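Local coordinates for lysine-sensitive aspartokinase 3 (Escherichia coli, PDB 2J0W), which catalyses the ATP-dependent phosphorylation of L-aspartate to 4-phospho-L-aspartate, the first step toward lysine, and is feedback-inhibited by lysine, at residues E86-E89 with R90-N94; T221-P224 with G225-T229; E294-P297 with L298-L302; G330-R334 with H335-V339; E373-L377 with C378-V382. All coordinates share one frame; numbering follows the deposited sequence.

Interaction 1 (E86-E89 with R90-N94)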
loop_
_atom_site.group_PDB
_atom_site.type_symbol
_atom_site.label_atom_id
_atom_site.label_comp_id
_atom_site.label_asym_id
_atom_site.label_seq_id
_atom_site.Cartn_x
_atom_site.Cartn_y
_atom_site.Cartn_z
ATOM N N GLU A 86 -25.719 44.492 23.093
ATOM C CA GLU A 86 -27.052 43.959 22.814
ATOM C C GLU A 86 -26.919 42.633 22.089
ATOM O O GLU A 86 -27.491 41.610 22.485
ATOM C CB GLU A 86 -27.824 44.898 21.892
ATOM C CG GLU A 86 -28.620 45.982 22.578
ATOM C CD GLU A 86 -29.344 46.872 21.578
ATOM O OE1 GLU A 86 -29.691 46.385 20.478
ATOM O OE2 GLU A 86 -29.580 48.056 21.897
ATOM N N GLU A 87 -26.161 42.697 21.000
ATOM C CA GLU A 87 -25.907 41.569 20.122
ATOM C C GLU A 87 -25.206 40.436 20.834
ATOM O O GLU A 87 -25.675 39.298 20.810
ATOM C CB GLU A 87 -25.076 42.052 18.938
ATOM C CG GLU A 87 -25.768 43.171 18.165
ATOM C CD GLU A 87 -24.861 43.872 17.162
ATOM O OE1 GLU A 87 -23.689 43.465 17.015
ATOM O OE2 GLU A 87 -25.327 44.836 16.516
ATOM N N ILE A 88 -24.080 40.745 21.465
ATOM C CA ILE A 88 -23.346 39.727 22.189
ATOM C C ILE A 88 -24.313 39.025 23.132
ATOM O O ILE A 88 -24.313 37.797 23.227
ATOM C CB ILE A 88 -22.188 40.314 23.021
ATOM C CG1 ILE A 88 -21.205 41.070 22.121
ATOM C CG2 ILE A 88 -21.457 39.190 23.743
ATOM C CD1 ILE A 88 -20.612 40.251 21.004
ATOM N N GLU A 89 -25.143 39.807 23.818
ATOM C CA GLU A 89 -26.118 39.261 24.755
ATOM C C GLU A 89 -27.054 38.274 24.065
ATOM O O GLU A 89 -27.416 37.244 24.641
ATOM C CB GLU A 89 -26.942 40.381 25.385
ATOM C CG GLU A 89 -26.191 41.252 26.382
ATOM C CD GLU A 89 -25.692 40.483 27.585
ATOM O OE1 GLU A 89 -26.359 39.512 28.009
ATOM O OE2 GLU A 89 -24.632 40.868 28.120
ATOM N N ARG A 90 -27.457 38.589 22.836
ATOM C CA ARG A 90 -28.330 37.688 22.093
ATOM C C ARG A 90 -27.545 36.420 21.848
ATOM O O ARG A 90 -27.953 35.336 22.268
ATOM C CB ARG A 90 -28.762 38.314 20.760
ATOM C CG ARG A 90 -30.099 39.068 20.817
ATOM C CD ARG A 90 -30.281 39.844 22.139
ATOM N NE ARG A 90 -30.535 38.955 23.279
ATOM C CZ ARG A 90 -30.415 39.306 24.558
ATOM N NH1 ARG A 90 -30.039 40.537 24.879
ATOM N NH2 ARG A 90 -30.665 38.422 25.516
ATOM N N LEU A 91 -26.400 36.569 21.188
ATOM C CA LEU A 91 -25.543 35.429 20.891
ATOM C C LEU A 91 -25.338 34.619 22.171
ATOM O O LEU A 91 -25.610 33.412 22.207
ATOM C CB LEU A 91 -24.205 35.910 20.319
ATOM C CG LEU A 91 -24.351 36.786 19.067
ATOM C CD1 LEU A 91 -22.987 37.175 18.556
ATOM C CD2 LEU A 91 -25.121 36.044 17.984
ATOM N N LEU A 92 -24.884 35.285 23.231
ATOM C CA LEU A 92 -24.675 34.585 24.489
ATOM C C LEU A 92 -25.956 33.916 24.941
ATOM O O LEU A 92 -25.949 32.748 25.318
ATOM C CB LEU A 92 -24.179 35.540 25.568
ATOM C CG LEU A 92 -22.715 35.935 25.394
ATOM C CD1 LEU A 92 -22.287 36.756 26.583
ATOM C CD2 LEU A 92 -21.846 34.682 25.266
ATOM N N GLU A 93 -27.060 34.645 24.886
ATOM C CA GLU A 93 -28.330 34.076 25.297
ATOM C C GLU A 93 -28.676 32.875 24.424
ATOM O O GLU A 93 -29.108 31.834 24.929
ATOM C CB GLU A 93 -29.446 35.125 25.213
ATOM C CG GLU A 93 -30.824 34.613 25.644
ATOM C CD GLU A 93 -30.853 34.106 27.085
ATOM O OE1 GLU A 93 -30.438 34.867 27.985
ATOM O OE2 GLU A 93 -31.294 32.953 27.319
ATOM N N ASN A 94 -28.474 32.998 23.116
ATOM C CA ASN A 94 -28.812 31.889 22.232
ATOM C C ASN A 94 -27.911 30.705 22.516
ATOM O O ASN A 94 -28.360 29.555 22.539
ATOM C CB ASN A 94 -28.692 32.294 20.768
ATOM C CG ASN A 94 -29.398 31.320 19.843
ATOM O OD1 ASN A 94 -28.769 30.660 19.011
ATOM N ND2 ASN A 94 -30.720 31.215 19.993
#
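I88 and L92, one turn apart, pack locally along helix 82-102 of the amino acid kinase domain, while the adjacent E89 and R90 pack against each other, E89 on the flank facing helix 57-75 and the exposed R90 beside it. I88 and L92 lie side by side and point the same way, with I88 CG2 3.8 Å from L92 CD1; a chi1 of -59° leaves I88 CG2 anti to its own N, where it meets that methyl. Beneath them L92 N donates to I88 O over 2.6 Å, almost straight at 173°. This is the i to i+4 pattern of an alpha helix, repeated by L91 N to E87 O at 2.8 Å, and the helix is amphipathic: L92 also touches I67 and F72 of helix 57-75 and M121 of helix 108-131. Cutting L92 back to an alanine here would probably leave I88 CG2 without its neighbour and open a gap where the three helices meet. Next to this pair, R90 bends at chi2 and chi3 so that E89 CB sits over one face of its guanidinium, 3.1 Å from NH1. The carboxylate plane is turned 47° from the guanidinium, and E89 OE1 stays 4.9 Å from R90 NH1, forming its salt bridge with R68 instead.

Interaction 2 (T221-P224 with G225-T229). With ADP (adenosine-5'-diphosphate), chain D.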
loop_
_atom_site.group_PDB
_atom_site.type_symbol
_atom_site.label_atom_id
_atom_site.label_comp_id
_atom_site.label_asym_id
_atom_site.label_seq_id
_atom_site.Cartn_x
_atom_site.Cartn_y
_atom_site.Cartn_z
ATOM N N THR A 221 -0.461 33.530 12.399
ATOM C CA THR A 221 -0.588 32.622 13.528
ATOM C C THR A 221 0.236 33.044 14.739
ATOM O O THR A 221 0.511 34.227 14.909
ATOM C CB THR A 221 -0.215 31.181 13.106
ATOM O OG1 THR A 221 -0.251 30.318 14.248
ATOM C CG2 THR A 221 1.155 31.151 12.498
ATOM N N ASP A 222 0.617 32.080 15.578
ATOM C CA ASP A 222 1.394 32.349 16.787
ATOM C C ASP A 222 2.836 31.840 16.653
ATOM O O ASP A 222 3.529 31.590 17.647
ATOM C CB ASP A 222 0.715 31.691 17.993
ATOM C CG ASP A 222 0.806 30.174 17.970
ATOM O OD1 ASP A 222 1.285 29.619 16.964
ATOM O OD2 ASP A 222 0.399 29.530 18.959
ATOM N N VAL A 223 3.276 31.686 15.408
ATOM C CA VAL A 223 4.621 31.212 15.091
ATOM C C VAL A 223 5.016 31.846 13.765
ATOM O O VAL A 223 4.281 31.755 12.793
ATOM C CB VAL A 223 4.647 29.685 14.959
ATOM C CG1 VAL A 223 5.573 29.276 13.831
ATOM C CG2 VAL A 223 5.098 29.073 16.266
ATOM N N PRO A 224 6.197 32.478 13.708
ATOM C CA PRO A 224 6.716 33.150 12.515
ATOM C C PRO A 224 7.106 32.247 11.359
ATOM O O PRO A 224 8.288 31.960 11.174
ATOM C CB PRO A 224 7.904 33.915 13.062
ATOM C CG PRO A 224 8.442 32.959 14.049
ATOM C CD PRO A 224 7.203 32.498 14.784
ATOM N N GLY A 225 6.111 31.814 10.581
ATOM C CA GLY A 225 6.357 30.955 9.429
ATOM C C GLY A 225 6.182 29.456 9.630
ATOM O O GLY A 225 5.674 29.009 10.658
ATOM N N ILE A 226 6.599 28.681 8.632
ATOM C CA ILE A 226 6.521 27.221 8.670
ATOM C C ILE A 226 7.930 26.693 9.005
ATOM O O ILE A 226 8.901 27.023 8.321
ATOM C CB ILE A 226 6.067 26.662 7.284
ATOM C CG1 ILE A 226 4.722 27.273 6.884
ATOM C CG2 ILE A 226 5.947 25.143 7.325
ATOM C CD1 ILE A 226 4.283 26.902 5.469
ATOM N N TYR A 227 8.045 25.881 10.049
ATOM C CA TYR A 227 9.348 25.355 10.446
ATOM C C TYR A 227 9.619 23.957 9.926
ATOM O O TYR A 227 8.759 23.349 9.308
ATOM C CB TYR A 227 9.472 25.353 11.968
ATOM C CG TYR A 227 9.650 26.730 12.545
ATOM C CD1 TYR A 227 8.818 27.772 12.160
ATOM C CD2 TYR A 227 10.664 26.999 13.461
ATOM C CE1 TYR A 227 8.987 29.048 12.661
ATOM C CE2 TYR A 227 10.841 28.278 13.974
ATOM C CZ TYR A 227 9.997 29.298 13.565
ATOM O OH TYR A 227 10.157 30.574 14.048
ATOM N N THR A 228 10.818 23.449 10.187
ATOM C CA THR A 228 11.195 22.111 9.749
ATOM C C THR A 228 10.509 21.039 10.591
ATOM O O THR A 228 10.759 19.847 10.435
ATOM C CB THR A 228 12.716 21.903 9.834
ATOM O OG1 THR A 228 13.152 22.116 11.184
ATOM C CG2 THR A 228 13.433 22.864 8.889
ATOM N N THR A 229 9.652 21.480 11.499
ATOM C CA THR A 229 8.896 20.574 12.344
ATOM C C THR A 229 8.281 21.398 13.465
ATOM O O THR A 229 8.727 22.508 13.740
ATOM C CB THR A 229 9.779 19.463 12.930
ATOM O OG1 THR A 229 8.956 18.371 13.347
ATOM C CG2 THR A 229 10.549 19.972 14.107
HETATM P PB ADP D . -4.008 29.242 14.365
HETATM O O1B ADP D . -3.218 30.447 14.023
HETATM O O2B ADP D . -5.178 29.560 15.263
HETATM O O3B ADP D . -4.490 28.486 13.082
HETATM P PA ADP D . -2.868 26.744 15.327
HETATM O O1A ADP D . -2.626 26.353 16.737
HETATM O O2A ADP D . -4.035 26.096 14.652
HETATM O O3A ADP D . -3.031 28.307 15.211
HETATM O "O5'" ADP D . -1.457 26.371 14.639
HETATM C "C5'" ADP D . -0.151 27.002 14.825
HETATM C "C4'" ADP D . 0.754 25.957 15.453
HETATM O "O4'" ADP D . 0.961 24.714 14.719
HETATM C "C3'" ADP D . 2.160 26.347 15.824
HETATM O "O3'" ADP D . 1.976 27.254 16.935
HETATM C "C2'" ADP D . 2.751 24.994 16.160
HETATM O "O2'" ADP D . 2.426 24.599 17.482
HETATM C "C1'" ADP D . 2.137 24.067 15.174
HETATM N N9 ADP D . 3.073 23.538 14.071
HETATM C C8 ADP D . 3.138 22.217 13.796
HETATM N N7 ADP D . 3.975 21.883 12.836
HETATM C C5 ADP D . 4.484 23.063 12.451
HETATM C C6 ADP D . 5.467 23.362 11.436
HETATM N N6 ADP D . 6.025 22.481 10.680
HETATM N N1 ADP D . 5.776 24.730 11.307
HETATM C C2 ADP D . 5.189 25.726 12.106
HETATM N N3 ADP D . 4.264 25.438 13.066
HETATM C C4 ADP D . 3.951 24.127 13.203
#
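With chi1 at -73°, Y227 sets CG anti to its carbonyl carbon, and the ring swings back beside the turn so that CE1 lies 3.6 Å from V223 CG1. The same ring atom is 3.3 Å from P224 O, which sits at the ring edge near its plane. P224 is the centre of an inverse gamma turn, closed by a weak bond from G225 N to V223 O. In T221, OG1 is anti to N (chi1 176°) and donates to the beta-phosphate oxygen O1B of ADP, 3.0 Å away. D222 OD1 accepts from the ribose O3' of ADP at a very short 2.5 Å, while its OD2 forms a salt bridge with R232. At the other end of the nucleotide, Y227 N donates to adenine N1 over 2.8 Å, and adenine N6 donates to Y227 O at 3.2 Å. The backbone N-H and C=O of one residue thus read both the acceptor and the donor on this edge of the base, a pattern that guanine, with its N1-H and O6, would probably not match.

Interaction 3 (E294-P297 with L298-L302)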
loop_
_atom_site.group_PDB
_atom_site.type_symbol
_atom_site.label_atom_id
_atom_site.label_comp_id
_atom_site.label_asym_id
_atom_site.label_seq_id
_atom_site.Cartn_x
_atom_site.Cartn_y
_atom_site.Cartn_z
ATOM N N GLU A 294 13.570 27.348 -5.504
ATOM C CA GLU A 294 14.897 27.496 -6.084
ATOM C C GLU A 294 15.493 26.119 -6.334
ATOM O O GLU A 294 15.261 25.503 -7.376
ATOM C CB GLU A 294 15.793 28.287 -5.124
ATOM C CG GLU A 294 17.133 28.726 -5.715
ATOM C CD GLU A 294 16.989 29.779 -6.806
ATOM O OE1 GLU A 294 15.842 30.120 -7.173
ATOM O OE2 GLU A 294 18.027 30.267 -7.303
ATOM N N ASN A 295 16.277 25.646 -5.374
ATOM C CA ASN A 295 16.897 24.333 -5.472
ATOM C C ASN A 295 16.483 23.624 -4.201
ATOM O O ASN A 295 17.234 23.563 -3.232
ATOM C CB ASN A 295 18.422 24.447 -5.554
ATOM C CG ASN A 295 18.882 25.223 -6.777
ATOM O OD1 ASN A 295 18.462 24.944 -7.903
ATOM N ND2 ASN A 295 19.756 26.199 -6.562
ATOM N N PRO A 296 15.251 23.098 -4.188
ATOM C CA PRO A 296 14.602 22.373 -3.092
ATOM C C PRO A 296 15.468 21.316 -2.427
ATOM O O PRO A 296 16.003 20.438 -3.090
ATOM C CB PRO A 296 13.381 21.759 -3.769
ATOM C CG PRO A 296 13.029 22.784 -4.794
ATOM C CD PRO A 296 14.375 23.137 -5.372
ATOM N N PRO A 297 15.606 21.377 -1.099
ATOM C CA PRO A 297 16.418 20.395 -0.372
ATOM C C PRO A 297 15.949 18.971 -0.616
ATOM O O PRO A 297 14.965 18.735 -1.316
ATOM C CB PRO A 297 16.228 20.797 1.087
ATOM C CG PRO A 297 16.036 22.275 1.002
ATOM C CD PRO A 297 15.107 22.420 -0.189
ATOM N N LEU A 298 16.663 18.022 -0.029
ATOM C CA LEU A 298 16.301 16.627 -0.169
ATOM C C LEU A 298 15.380 16.347 0.999
ATOM O O LEU A 298 14.483 15.515 0.913
ATOM C CB LEU A 298 17.540 15.734 -0.092
ATOM C CG LEU A 298 17.280 14.249 -0.363
ATOM C CD1 LEU A 298 16.790 14.067 -1.795
ATOM C CD2 LEU A 298 18.550 13.453 -0.126
ATOM N N PHE A 299 15.608 17.071 2.090
ATOM C CA PHE A 299 14.797 16.925 3.293
ATOM C C PHE A 299 14.363 18.294 3.797
ATOM O O PHE A 299 15.192 19.047 4.302
ATOM C CB PHE A 299 15.594 16.233 4.404
ATOM C CG PHE A 299 16.163 14.894 4.017
ATOM C CD1 PHE A 299 15.430 14.003 3.244
ATOM C CD2 PHE A 299 17.415 14.502 4.480
ATOM C CE1 PHE A 299 15.928 12.741 2.938
ATOM C CE2 PHE A 299 17.927 13.243 4.185
ATOM C CZ PHE A 299 17.180 12.357 3.410
ATOM N N ARG A 300 13.076 18.621 3.668
ATOM C CA ARG A 300 12.587 19.913 4.145
ATOM C C ARG A 300 12.237 19.844 5.611
ATOM O O ARG A 300 12.700 20.658 6.403
ATOM C CB ARG A 300 11.332 20.359 3.399
ATOM C CG ARG A 300 11.557 20.970 2.040
ATOM C CD ARG A 300 11.867 22.460 2.072
ATOM N NE ARG A 300 11.751 22.988 0.715
ATOM C CZ ARG A 300 12.083 24.216 0.329
ATOM N NH1 ARG A 300 12.571 25.087 1.201
ATOM N NH2 ARG A 300 11.921 24.569 -0.942
ATOM N N ALA A 301 11.417 18.864 5.973
ATOM C CA ALA A 301 10.988 18.752 7.353
ATOM C C ALA A 301 10.394 17.414 7.734
ATOM O O ALA A 301 10.318 16.491 6.934
ATOM C CB ALA A 301 9.986 19.844 7.646
ATOM N N LEU A 302 9.974 17.337 8.988
ATOM C CA LEU A 302 9.349 16.154 9.544
ATOM C C LEU A 302 7.987 16.603 10.060
ATOM O O LEU A 302 7.842 17.717 10.561
ATOM C CB LEU A 302 10.182 15.604 10.698
ATOM C CG LEU A 302 11.625 15.229 10.354
ATOM C CD1 LEU A 302 12.367 14.883 11.628
ATOM C CD2 LEU A 302 11.641 14.057 9.378
#
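P297 and R300 meet where the chain leaves an exposed loop and enters strand 299-313, and the tight part of the contact is a proline methylene lying on a flat cation. P297 CD sits 3.5 Å above the plane of the R300 guanidinium, over its centre, and is also 3.5 Å from R300 NE. The arginine chain gets there by bending at chi2 (-85°) and then running extended, which carries its head back beneath the proline ring. R300 is buried, touching I240 and I243 of strand 239-244, and its NE makes a salt bridge with E247. The backbone here is a classic beta bulge, R300 and A301 both facing I392 of strand 386-393. The outer side is looser. P297 itself is exposed, and P296 CA only comes within 4.1 Å of R300 NH2. L298 turns away to lay its CG 3.9 Å above one face of the F299 ring, offset toward the rim, and both side chains reach L396. With a leucine in place of R300, the flat cationic head is lost, and E247 would probably be left without its mate and P297 CD without its platform. The guanidinium thus divides its chemistry, giving a flat face to hydrocarbon and an N-H to a carboxylate, which probably eases the burial of its charge.

Interaction 4 (G330-R334 with H335-V339)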
loop_
_atom_site.group_PDB
_atom_site.type_symbol
_atom_site.label_atom_id
_atom_site.label_comp_id
_atom_site.label_asym_id
_atom_site.label_seq_id
_atom_site.Cartn_x
_atom_site.Cartn_y
_atom_site.Cartn_z
ATOM N N GLY A 330 -14.392 -0.742 -2.060
ATOM C CA GLY A 330 -15.715 -0.327 -2.494
ATOM C C GLY A 330 -16.672 -0.359 -1.321
ATOM O O GLY A 330 -17.888 -0.314 -1.475
ATOM N N ILE A 331 -16.099 -0.453 -0.133
ATOM C CA ILE A 331 -16.871 -0.478 1.087
ATOM C C ILE A 331 -16.535 0.822 1.787
ATOM O O ILE A 331 -17.379 1.461 2.415
ATOM C CB ILE A 331 -16.448 -1.655 1.943
ATOM C CG1 ILE A 331 -16.564 -2.922 1.103
ATOM C CG2 ILE A 331 -17.299 -1.731 3.189
ATOM C CD1 ILE A 331 -16.274 -4.180 1.858
ATOM N N LEU A 332 -15.274 1.206 1.653
ATOM C CA LEU A 332 -14.776 2.427 2.251
ATOM C C LEU A 332 -15.302 3.543 1.364
ATOM O O LEU A 332 -15.300 4.714 1.743
ATOM C CB LEU A 332 -13.245 2.411 2.246
ATOM C CG LEU A 332 -12.592 1.089 2.676
ATOM C CD1 LEU A 332 -11.091 1.165 2.488
ATOM C CD2 LEU A 332 -12.927 0.780 4.116
ATOM N N ALA A 333 -15.762 3.152 0.178
ATOM C CA ALA A 333 -16.303 4.089 -0.800
ATOM C C ALA A 333 -17.720 4.477 -0.423
ATOM O O ALA A 333 -18.210 5.540 -0.805
ATOM C CB ALA A 333 -16.293 3.459 -2.176
ATOM N N ARG A 334 -18.377 3.594 0.316
ATOM C CA ARG A 334 -19.741 3.833 0.756
ATOM C C ARG A 334 -19.648 4.594 2.060
ATOM O O ARG A 334 -20.151 5.715 2.173
ATOM C CB ARG A 334 -20.471 2.504 0.986
ATOM C CG ARG A 334 -20.268 1.497 -0.139
ATOM C CD ARG A 334 -21.167 0.266 -0.027
ATOM N NE ARG A 334 -20.739 -0.789 -0.947
ATOM C CZ ARG A 334 -20.369 -0.585 -2.213
ATOM N NH1 ARG A 334 -20.363 0.638 -2.731
ATOM N NH2 ARG A 334 -19.986 -1.603 -2.968
ATOM N N HIS A 335 -18.987 3.976 3.036
ATOM C CA HIS A 335 -18.804 4.575 4.353
ATOM C C HIS A 335 -17.917 5.807 4.232
ATOM O O HIS A 335 -17.670 6.508 5.210
ATOM C CB HIS A 335 -18.133 3.583 5.310
ATOM C CG HIS A 335 -18.935 2.347 5.580
ATOM N ND1 HIS A 335 -19.206 1.405 4.612
ATOM C CD2 HIS A 335 -19.481 1.874 6.728
ATOM C CE1 HIS A 335 -19.881 0.404 5.151
ATOM N NE2 HIS A 335 -20.060 0.663 6.434
ATOM N N ASN A 336 -17.452 6.064 3.016
ATOM C CA ASN A 336 -16.559 7.179 2.731
ATOM C C ASN A 336 -15.485 7.444 3.785
ATOM O O ASN A 336 -15.430 8.503 4.427
ATOM C CB ASN A 336 -17.349 8.447 2.411
ATOM C CG ASN A 336 -17.439 8.696 0.912
ATOM O OD1 ASN A 336 -18.028 9.678 0.463
ATOM N ND2 ASN A 336 -16.846 7.797 0.132
ATOM N N ILE A 337 -14.635 6.426 3.927
ATOM C CA ILE A 337 -13.489 6.407 4.819
ATOM C C ILE A 337 -12.277 6.632 3.917
ATOM O O ILE A 337 -11.938 5.771 3.113
ATOM C CB ILE A 337 -13.353 5.035 5.478
ATOM C CG1 ILE A 337 -14.529 4.815 6.424
ATOM C CG2 ILE A 337 -12.022 4.921 6.196
ATOM C CD1 ILE A 337 -14.493 3.485 7.133
ATOM N N SER A 338 -11.638 7.787 4.031
ATOM C CA SER A 338 -10.484 8.089 3.202
ATOM C C SER A 338 -9.187 7.729 3.927
ATOM O O SER A 338 -9.025 8.030 5.113
ATOM C CB SER A 338 -10.500 9.577 2.835
ATOM O OG SER A 338 -9.417 9.932 1.987
ATOM N N VAL A 339 -8.271 7.080 3.207
ATOM C CA VAL A 339 -6.975 6.662 3.751
ATOM C C VAL A 339 -5.822 7.267 2.955
ATOM O O VAL A 339 -5.745 7.100 1.731
ATOM C CB VAL A 339 -6.823 5.128 3.713
ATOM C CG1 VAL A 339 -5.464 4.723 4.266
ATOM C CG2 VAL A 339 -7.940 4.488 4.508
#
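The loop joining helix 321-328 to strand 341-345 of the ACT domain is tied to itself by H335, which grips I331 O twice. H335 N donates to I331 O at 3.0 Å and 166°, and H335 ND1 to the same oxygen at 2.9 Å and 144°, the two arriving from opposite faces of the carbonyl plane. A chi1 of -63° keeps the imidazole beside its own backbone N, so ND1 and N can share one acceptor, and the ring lies alongside I331, with H335 CE1 3.9 Å from I331 CG2. The ND1 bond, with a weak one between NE2 and S369 OG, should limit rotation of the ring. One step on, I337 N reaches L332 O over 2.9 Å, in the carbonyl plane and on a lone pair, spanning a turn in which N336 has positive phi. L332 CB and I337 CB pack at 4.2 Å. Beyond I337, S338 OG is weakly bonded to S321 OG of the second subunit. S338 and V339 belong to the allosteric lysine site, shared between the two subunits, as is characteristic of regulatory ACT domains paired in a dimer.

Interaction 5 (E373-L377 with C378-V382)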
loop_
_atom_site.group_PDB
_atom_site.type_symbol
_atom_site.label_atom_id
_atom_site.label_comp_id
_atom_site.label_asym_id
_atom_site.label_seq_id
_atom_site.Cartn_x
_atom_site.Cartn_y
_atom_site.Cartn_z
ATOM N N GLU A 373 -19.607 -5.829 8.114
ATOM C CA GLU A 373 -19.626 -6.051 6.669
ATOM C C GLU A 373 -18.229 -6.507 6.236
ATOM O O GLU A 373 -18.088 -7.388 5.378
ATOM C CB GLU A 373 -20.019 -4.798 5.869
ATOM C CG GLU A 373 -19.471 -4.904 4.440
ATOM C CD GLU A 373 -20.022 -3.912 3.445
ATOM O OE1 GLU A 373 -20.686 -2.940 3.834
ATOM O OE2 GLU A 373 -19.757 -4.133 2.242
ATOM N N LEU A 374 -17.205 -5.939 6.869
ATOM C CA LEU A 374 -15.826 -6.278 6.569
ATOM C C LEU A 374 -15.382 -7.520 7.328
ATOM O O LEU A 374 -14.648 -8.342 6.791
ATOM C CB LEU A 374 -14.911 -5.101 6.933
ATOM C CG LEU A 374 -15.231 -3.739 6.314
ATOM C CD1 LEU A 374 -14.233 -2.712 6.806
ATOM C CD2 LEU A 374 -15.191 -3.830 4.802
ATOM N N SER A 375 -15.838 -7.670 8.566
ATOM C CA SER A 375 -15.427 -8.808 9.385
ATOM C C SER A 375 -15.672 -10.174 8.746
ATOM O O SER A 375 -14.889 -11.114 8.960
ATOM C CB SER A 375 -16.113 -8.757 10.755
ATOM O OG SER A 375 -15.802 -7.562 11.446
ATOM N N ALA A 376 -16.752 -10.282 7.970
ATOM C CA ALA A 376 -17.105 -11.534 7.302
ATOM C C ALA A 376 -16.379 -11.661 5.971
ATOM O O ALA A 376 -15.933 -12.746 5.599
ATOM C CB ALA A 376 -18.612 -11.600 7.082
ATOM N N LEU A 377 -16.270 -10.546 5.255
ATOM C CA LEU A 377 -15.588 -10.531 3.970
ATOM C C LEU A 377 -14.080 -10.730 4.123
ATOM O O LEU A 377 -13.397 -11.109 3.173
ATOM C CB LEU A 377 -15.843 -9.207 3.250
ATOM C CG LEU A 377 -14.912 -8.968 2.053
ATOM C CD1 LEU A 377 -15.073 -10.110 1.060
ATOM C CD2 LEU A 377 -15.214 -7.631 1.391
ATOM N N CYS A 378 -13.564 -10.474 5.317
ATOM C CA CYS A 378 -12.135 -10.607 5.573
ATOM C C CYS A 378 -11.835 -10.290 7.025
ATOM O O CYS A 378 -12.318 -9.298 7.548
ATOM C CB CYS A 378 -11.358 -9.640 4.683
ATOM S SG CYS A 378 -11.850 -7.898 4.856
ATOM N N ARG A 379 -11.045 -11.136 7.674
ATOM C CA ARG A 379 -10.680 -10.917 9.061
ATOM C C ARG A 379 -10.130 -9.495 9.246
ATOM O O ARG A 379 -9.362 -9.001 8.412
ATOM C CB ARG A 379 -9.617 -11.922 9.482
ATOM C CG ARG A 379 -8.617 -11.321 10.433
ATOM C CD ARG A 379 -7.328 -12.057 10.378
ATOM N NE ARG A 379 -7.253 -13.060 11.425
ATOM C CZ ARG A 379 -6.253 -13.921 11.543
ATOM N NH1 ARG A 379 -5.254 -13.893 10.668
ATOM N NH2 ARG A 379 -6.247 -14.797 12.538
ATOM N N VAL A 380 -10.514 -8.853 10.351
ATOM C CA VAL A 380 -10.078 -7.489 10.660
ATOM C C VAL A 380 -9.143 -7.395 11.859
ATOM O O VAL A 380 -9.061 -8.306 12.683
ATOM C CB VAL A 380 -11.277 -6.566 10.952
ATOM C CG1 VAL A 380 -12.155 -6.438 9.717
ATOM C CG2 VAL A 380 -12.073 -7.119 12.125
ATOM N N GLU A 381 -8.441 -6.271 11.937
ATOM C CA GLU A 381 -7.512 -5.989 13.024
ATOM C C GLU A 381 -7.476 -4.485 13.234
ATOM O O GLU A 381 -7.559 -3.718 12.267
ATOM C CB GLU A 381 -6.106 -6.470 12.687
ATOM C CG GLU A 381 -5.870 -7.939 12.896
ATOM C CD GLU A 381 -4.396 -8.284 12.832
ATOM O OE1 GLU A 381 -3.638 -7.803 13.703
ATOM O OE2 GLU A 381 -3.992 -9.029 11.913
ATOM N N VAL A 382 -7.365 -4.064 14.493
ATOM C CA VAL A 382 -7.310 -2.639 14.810
ATOM C C VAL A 382 -6.341 -2.325 15.944
ATOM O O VAL A 382 -6.513 -2.790 17.070
ATOM C CB VAL A 382 -8.694 -2.077 15.211
ATOM C CG1 VAL A 382 -8.586 -0.575 15.463
ATOM C CG2 VAL A 382 -9.714 -2.362 14.121
#
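The flat groups meeting between L374 and C378 are peptide units, not rings. C378 N comes to the oxygen end of the L374 carbonyl, nearly along the C=O axis (166°) and over neither face, with C378 N 2.8 Å from L374 O. At the hydrogen the bond is less straight, 132°. The side chains close the corner. C378 carries SG between its backbone N and carbonyl carbon (chi1 56°), which keeps the sulfur near L377, with SG 4.3 Å from L377 CG. C378 also touches F324, a residue of the allosteric lysine site, and L377 packs on I331 and L319. Two residues on, V380 turns back toward the helix and straddles its side with both methyls: CG1 lies 4.1 Å from L374 CB, and CG2 3.8 Å from S375 OG. That hydroxyl is turned elsewhere for its polar partner, making a weak hydrogen bond to L371 O. V380 in addition touches L313 of strand 299-313, so one valine joins helix to sheet. Helix 368-377 leading straight into strand 380-384 is the closing alpha-beta step of the βαββαβ ACT fold, laid against the neighbouring strand 299-313.

How the interactions relate
The five contacts show local packing adapting to its place. Interactions 1, 2, 4 and 5 are partly buried, whereas interaction 3 is a surface contact with one buried arginine. Interaction 1 is helical and lies in the kinase domain, as does interaction 2, where polar and backbone groups bind nucleotide. Interaction 3 meets interaction 2 directly: T228 O to L302 N (3.0 Å) and T229 OG1 to L302 O (3.1 Å) probably join them by hydrogen bonds. Interactions 4 and 5 share the ACT domain and are joined by apolar packing, I331 CD1 on L374 CD2 and on L377 CD2. Interactions 3 and 5 reach one sheet, through its adjacent strands 299-313 and 380-384.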